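Local structure of CysQ, sulfite synthesis pathway protein (Bacteroides thetaiotaomicron VPI-5482, 3B8B) at residues I38-F49 and E112-V122. The protein probably hydrolyses adenosine 3',5'-bisphosphate to AMP and phosphate with the help of magnesium, as a CysQ-type phosphatase of the inositol monophosphatase superfamily. Sequence-based numbering, arbitrary orientation.
With SO4 (sulfate ion), chain F.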
loop_
_atom_site.group_PDB
_atom_site.type_symbol
_atom_site.label_atom_id
_atom_site.label_comp_id
_atom_site.label_asym_id
_atom_site.label_seq_id
_atom_site.Cartn_x
_atom_site.Cartn_y
_atom_site.Cartn_z
ATOM N N ILE A 38 -1.676 15.724 2.946
ATOM C CA ILE A 38 -3.033 15.211 2.828
ATOM C C ILE A 38 -3.847 15.580 4.063
ATOM O O ILE A 38 -4.989 16.019 3.958
ATOM C CB ILE A 38 -3.025 13.687 2.652
ATOM C CG1 ILE A 38 -2.334 13.289 1.330
ATOM C CG2 ILE A 38 -4.473 13.139 2.690
ATOM C CD1 ILE A 38 -1.931 11.778 1.273
ATOM N N LEU A 39 -3.272 15.347 5.234
ATOM C CA LEU A 39 -3.992 15.543 6.480
ATOM C C LEU A 39 -4.301 17.036 6.688
ATOM O O LEU A 39 -5.375 17.383 7.207
ATOM C CB LEU A 39 -3.203 14.906 7.639
ATOM C CG LEU A 39 -3.881 14.834 9.005
ATOM C CD1 LEU A 39 -5.070 13.898 8.964
ATOM C CD2 LEU A 39 -2.898 14.434 10.103
ATOM N N SER A 40 -3.396 17.912 6.265
ATOM C CA SER A 40 -3.644 19.344 6.406
ATOM C C SER A 40 -4.934 19.740 5.685
ATOM O O SER A 40 -5.727 20.488 6.246
ATOM C CB SER A 40 -2.468 20.175 5.924
ATOM O OG SER A 40 -2.722 21.556 6.134
ATOM N N ILE A 41 -5.167 19.186 4.488
ATOM C CA ILE A 41 -6.394 19.410 3.729
ATOM C C ILE A 41 -7.588 18.677 4.384
ATOM O O ILE A 41 -8.667 19.256 4.549
ATOM C CB ILE A 41 -6.197 18.988 2.260
ATOM C CG1 ILE A 41 -5.226 19.961 1.558
ATOM C CG2 ILE A 41 -7.511 18.943 1.483
ATOM C CD1 ILE A 41 -4.702 19.363 0.307
ATOM N N TYR A 42 -7.366 17.424 4.786
ATOM C CA TYR A 42 -8.453 16.622 5.359
ATOM C C TYR A 42 -9.019 17.262 6.621
ATOM O O TYR A 42 -10.241 17.219 6.865
ATOM C CB TYR A 42 -7.947 15.220 5.653
ATOM C CG TYR A 42 -8.994 14.187 6.046
ATOM C CD1 TYR A 42 -9.840 13.604 5.099
ATOM C CD2 TYR A 42 -9.064 13.715 7.356
ATOM C CE1 TYR A 42 -10.750 12.622 5.456
ATOM C CE2 TYR A 42 -9.975 12.741 7.712
ATOM C CZ TYR A 42 -10.825 12.207 6.771
ATOM O OH TYR A 42 -11.706 11.189 7.118
ATOM N N GLU A 43 -8.138 17.829 7.436
ATOM C CA GLU A 43 -8.517 18.392 8.732
ATOM C C GLU A 43 -8.946 19.855 8.655
ATOM O O GLU A 43 -9.430 20.402 9.640
ATOM C CB GLU A 43 -7.347 18.326 9.718
ATOM C CG GLU A 43 -6.864 16.959 10.088
ATOM C CD GLU A 43 -5.866 17.009 11.237
ATOM O OE1 GLU A 43 -6.297 17.085 12.395
ATOM O OE2 GLU A 43 -4.650 17.010 10.977
ATOM N N ASP A 44 -8.736 20.505 7.519
ATOM C CA ASP A 44 -8.993 21.950 7.450
ATOM C C ASP A 44 -10.495 22.160 7.442
ATOM O O ASP A 44 -11.191 21.627 6.568
ATOM C CB ASP A 44 -8.361 22.551 6.203
ATOM C CG ASP A 44 -8.296 24.077 6.243
ATOM O OD1 ASP A 44 -9.120 24.707 6.926
ATOM O OD2 ASP A 44 -7.405 24.637 5.579
ATOM N N PRO A 45 -11.007 22.929 8.423
ATOM C CA PRO A 45 -12.442 23.210 8.466
ATOM C C PRO A 45 -12.908 24.008 7.242
ATOM O O PRO A 45 -14.079 23.931 6.877
ATOM C CB PRO A 45 -12.603 24.033 9.747
ATOM C CG PRO A 45 -11.260 24.658 9.968
ATOM C CD PRO A 45 -10.289 23.592 9.529
ATOM N N LYS A 46 -11.993 24.744 6.607
ATOM C CA LYS A 46 -12.309 25.463 5.362
ATOM C C LYS A 46 -12.388 24.556 4.123
ATOM O O LYS A 46 -12.854 24.991 3.075
ATOM C CB LYS A 46 -11.284 26.577 5.100
ATOM C CG LYS A 46 -10.995 27.448 6.310
ATOM C CD LYS A 46 -10.450 28.811 5.903
ATOM C CE LYS A 46 -9.948 29.610 7.110
ATOM N NZ LYS A 46 -9.595 31.027 6.764
ATOM N N SER A 47 -11.927 23.308 4.221
ATOM C CA SER A 47 -11.991 22.417 3.071
ATOM C C SER A 47 -13.437 22.115 2.761
ATOM O O SER A 47 -14.211 21.792 3.666
ATOM C CB SER A 47 -11.233 21.106 3.320
ATOM O OG SER A 47 -9.844 21.353 3.377
ATOM N N ASP A 48 -13.795 22.218 1.482
ATOM C CA ASP A 48 -15.169 21.983 1.037
ATOM C C ASP A 48 -15.297 20.591 0.431
ATOM O O ASP A 48 -15.072 20.384 -0.770
ATOM C CB ASP A 48 -15.595 23.056 0.033
ATOM C CG ASP A 48 -17.084 22.997 -0.297
ATOM O OD1 ASP A 48 -17.745 21.968 0.000
ATOM O OD2 ASP A 48 -17.587 23.993 -0.863
ATOM N N PHE A 49 -15.688 19.639 1.273
ATOM C CA PHE A 49 -15.808 18.249 0.856
ATOM C C PHE A 49 -17.072 17.954 0.026
ATOM O O PHE A 49 -17.377 16.789 -0.232
ATOM C CB PHE A 49 -15.690 17.315 2.079
ATOM C CG PHE A 49 -14.274 16.986 2.430
ATOM C CD1 PHE A 49 -13.454 17.942 3.028
ATOM C CD2 PHE A 49 -13.745 15.742 2.121
ATOM C CE1 PHE A 49 -12.130 17.653 3.322
ATOM C CE2 PHE A 49 -12.433 15.441 2.421
ATOM C CZ PHE A 49 -11.616 16.395 3.007
ATOM N N GLU A 112 -12.842 6.834 0.679
ATOM C CA GLU A 112 -12.433 6.984 2.099
ATOM C C GLU A 112 -12.117 8.428 2.420
ATOM O O GLU A 112 -12.415 8.946 3.491
ATOM C CB GLU A 112 -11.203 6.104 2.412
ATOM C CG GLU A 112 -11.481 4.608 2.434
ATOM C CD GLU A 112 -12.291 4.152 3.635
ATOM O OE1 GLU A 112 -12.174 4.784 4.711
ATOM O OE2 GLU A 112 -13.051 3.140 3.507
ATOM N N PHE A 113 -11.494 9.122 1.460
ATOM C CA PHE A 113 -11.146 10.497 1.648
ATOM C C PHE A 113 -12.359 11.436 1.514
ATOM O O PHE A 113 -12.653 12.226 2.414
ATOM C CB PHE A 113 -10.053 10.902 0.626
ATOM C CG PHE A 113 -9.547 12.281 0.811
ATOM C CD1 PHE A 113 -8.473 12.532 1.647
ATOM C CD2 PHE A 113 -10.152 13.360 0.156
ATOM C CE1 PHE A 113 -8.006 13.801 1.834
ATOM C CE2 PHE A 113 -9.698 14.639 0.349
ATOM C CZ PHE A 113 -8.612 14.867 1.186
ATOM N N ILE A 114 -13.047 11.351 0.376
ATOM C CA ILE A 114 -14.118 12.310 0.123
ATOM C C ILE A 114 -15.330 12.097 1.034
ATOM O O ILE A 114 -15.945 13.083 1.416
ATOM C CB ILE A 114 -14.530 12.408 -1.376
ATOM C CG1 ILE A 114 -15.212 11.123 -1.848
ATOM C CG2 ILE A 114 -13.304 12.772 -2.208
ATOM C CD1 ILE A 114 -15.640 11.156 -3.290
ATOM N N LYS A 115 -15.628 10.853 1.400
ATOM C CA LYS A 115 -16.705 10.572 2.344
ATOM C C LYS A 115 -16.242 10.628 3.803
ATOM O O LYS A 115 -17.036 10.425 4.715
ATOM C CB LYS A 115 -17.311 9.211 2.048
ATOM C CG LYS A 115 -17.853 9.112 0.626
ATOM C CD LYS A 115 -18.057 7.680 0.238
ATOM C CE LYS A 115 -18.657 7.574 -1.161
ATOM N NZ LYS A 115 -19.403 6.302 -1.365
ATOM N N ARG A 116 -14.960 10.928 4.024
ATOM C CA ARG A 116 -14.415 11.125 5.369
ATOM C C ARG A 116 -14.600 9.889 6.269
ATOM O O ARG A 116 -14.884 10.017 7.452
ATOM C CB ARG A 116 -14.993 12.381 6.000
ATOM C CG ARG A 116 -14.703 13.636 5.118
ATOM C CD ARG A 116 -15.150 14.909 5.746
ATOM N NE ARG A 116 -14.500 15.212 7.009
ATOM C CZ ARG A 116 -13.234 15.572 7.134
ATOM N NH1 ARG A 116 -12.452 15.676 6.066
ATOM N NH2 ARG A 116 -12.745 15.830 8.335
ATOM N N ASN A 117 -14.400 8.715 5.686
ATOM C CA ASN A 117 -14.305 7.465 6.442
ATOM C C ASN A 117 -12.896 7.158 6.969
ATOM O O ASN A 117 -12.734 6.323 7.860
ATOM C CB ASN A 117 -14.888 6.330 5.627
ATOM C CG ASN A 117 -16.384 6.513 5.404
ATOM O OD1 ASN A 117 -17.090 6.952 6.317
ATOM N ND2 ASN A 117 -16.875 6.172 4.194
ATOM N N GLY A 118 -11.888 7.847 6.428
ATOM C CA GLY A 118 -10.599 7.972 7.074
ATOM C C GLY A 118 -9.524 6.938 6.784
ATOM O O GLY A 118 -8.414 7.082 7.321
ATOM N N GLU A 119 -9.827 5.905 5.991
ATOM C CA GLU A 119 -8.869 4.796 5.760
ATOM C C GLU A 119 -8.263 4.822 4.353
ATOM O O GLU A 119 -8.229 3.829 3.629
ATOM C CB GLU A 119 -9.491 3.454 6.133
ATOM C CG GLU A 119 -9.814 3.407 7.640
ATOM C CD GLU A 119 -10.459 2.109 8.113
ATOM O OE1 GLU A 119 -10.597 1.167 7.302
ATOM O OE2 GLU A 119 -10.823 2.017 9.338
ATOM N N PHE A 120 -7.832 6.018 3.982
ATOM C CA PHE A 120 -7.034 6.232 2.760
ATOM C C PHE A 120 -5.544 6.127 3.123
ATOM O O PHE A 120 -5.164 6.213 4.296
ATOM C CB PHE A 120 -7.371 7.572 2.120
ATOM C CG PHE A 120 -7.303 8.745 3.080
ATOM C CD1 PHE A 120 -6.105 9.404 3.344
ATOM C CD2 PHE A 120 -8.457 9.162 3.746
ATOM C CE1 PHE A 120 -6.059 10.466 4.231
ATOM C CE2 PHE A 120 -8.407 10.225 4.619
ATOM C CZ PHE A 120 -7.224 10.849 4.895
ATOM N N THR A 121 -4.705 5.935 2.098
ATOM C CA THR A 121 -3.304 5.615 2.313
ATOM C C THR A 121 -2.403 6.287 1.269
ATOM O O THR A 121 -2.835 6.634 0.160
ATOM C CB THR A 121 -3.054 4.094 2.173
ATOM O OG1 THR A 121 -3.459 3.678 0.855
ATOM C CG2 THR A 121 -3.823 3.274 3.235
ATOM N N VAL A 122 -1.145 6.436 1.652
ATOM C CA VAL A 122 -0.050 6.757 0.738
ATOM C C VAL A 122 0.694 5.447 0.468
ATOM O O VAL A 122 0.957 4.683 1.417
ATOM C CB VAL A 122 0.918 7.774 1.375
ATOM C CG1 VAL A 122 2.009 8.183 0.371
ATOM C CG2 VAL A 122 0.170 9.030 1.896
HETATM S S SO4 F . -19.906 2.535 -2.871
HETATM O O1 SO4 F . -19.686 3.983 -2.881
HETATM O O2 SO4 F . -21.178 2.215 -3.516
HETATM O O3 SO4 F . -18.831 1.880 -3.608
HETATM O O4 SO4 F . -19.947 2.058 -1.488
#
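The backbone carbonyl oxygen of Tyr-42, in the last turn of helix 20-43, is gripped by the guanidinium of Arg-116. NH1 of Arg-116 lies 2.8 Å from Tyr-42 O, in the carbonyl plane and on a lone pair; NH2 adds a weak second bond. Arg-116 adopts positive phi in the Schellman motif that ends helix 110-114, and its chain runs past Phe-49 and bends at chi3, which swings the guanidinium over Tyr-42. One guanidinium face lies over the Tyr-42 ring, with CZ of Arg-116 4.2 Å from the ring centroid and the planes 33° apart. Against Phe-49 the group stands steeper, at 70°: the guanidinium turns its edge to the ring face, while CD of Arg-116 makes a CH-pi contact with that ring. Two cation-pi contacts and the bonds to Tyr-42 O thus restrain the guanidinium.

The other face of Tyr-42 receives the edge of Phe-120, whose CE2 comes within 3.5 Å of Tyr-42 CE1 in an edge-to-face pair. At the rim of Tyr-42, in its plane, sits the carbonyl oxygen of Phe-113; CE2 of Phe-49 approaches this same oxygen to 3.2 Å. The Phe-113 ring, its CG anti to the backbone N (chi1 -175°), reaches between helix 20-43 and Phe-49, meeting Tyr-42 and Phe-49 obliquely. Deeper in, Ile-38 divides its branches: CG2 touches Phe-113 and Phe-120, whereas CD1 packs 3.5 Å from CG2 of Val-122 on strand 121-128. The side chain of Leu-107, predicted to bind metal and substrate, probably through its backbone, also touches Ile-38, Phe-113 and Phe-120.

Chemically, one arginine cation is shared between two aromatic faces and a helix-end carbonyl, whose partial negative charge probably favours it; the contact joins helix 20-43 to the segment following Asp-105, Leu-107 and Asp-108, predicted to bind magnesium.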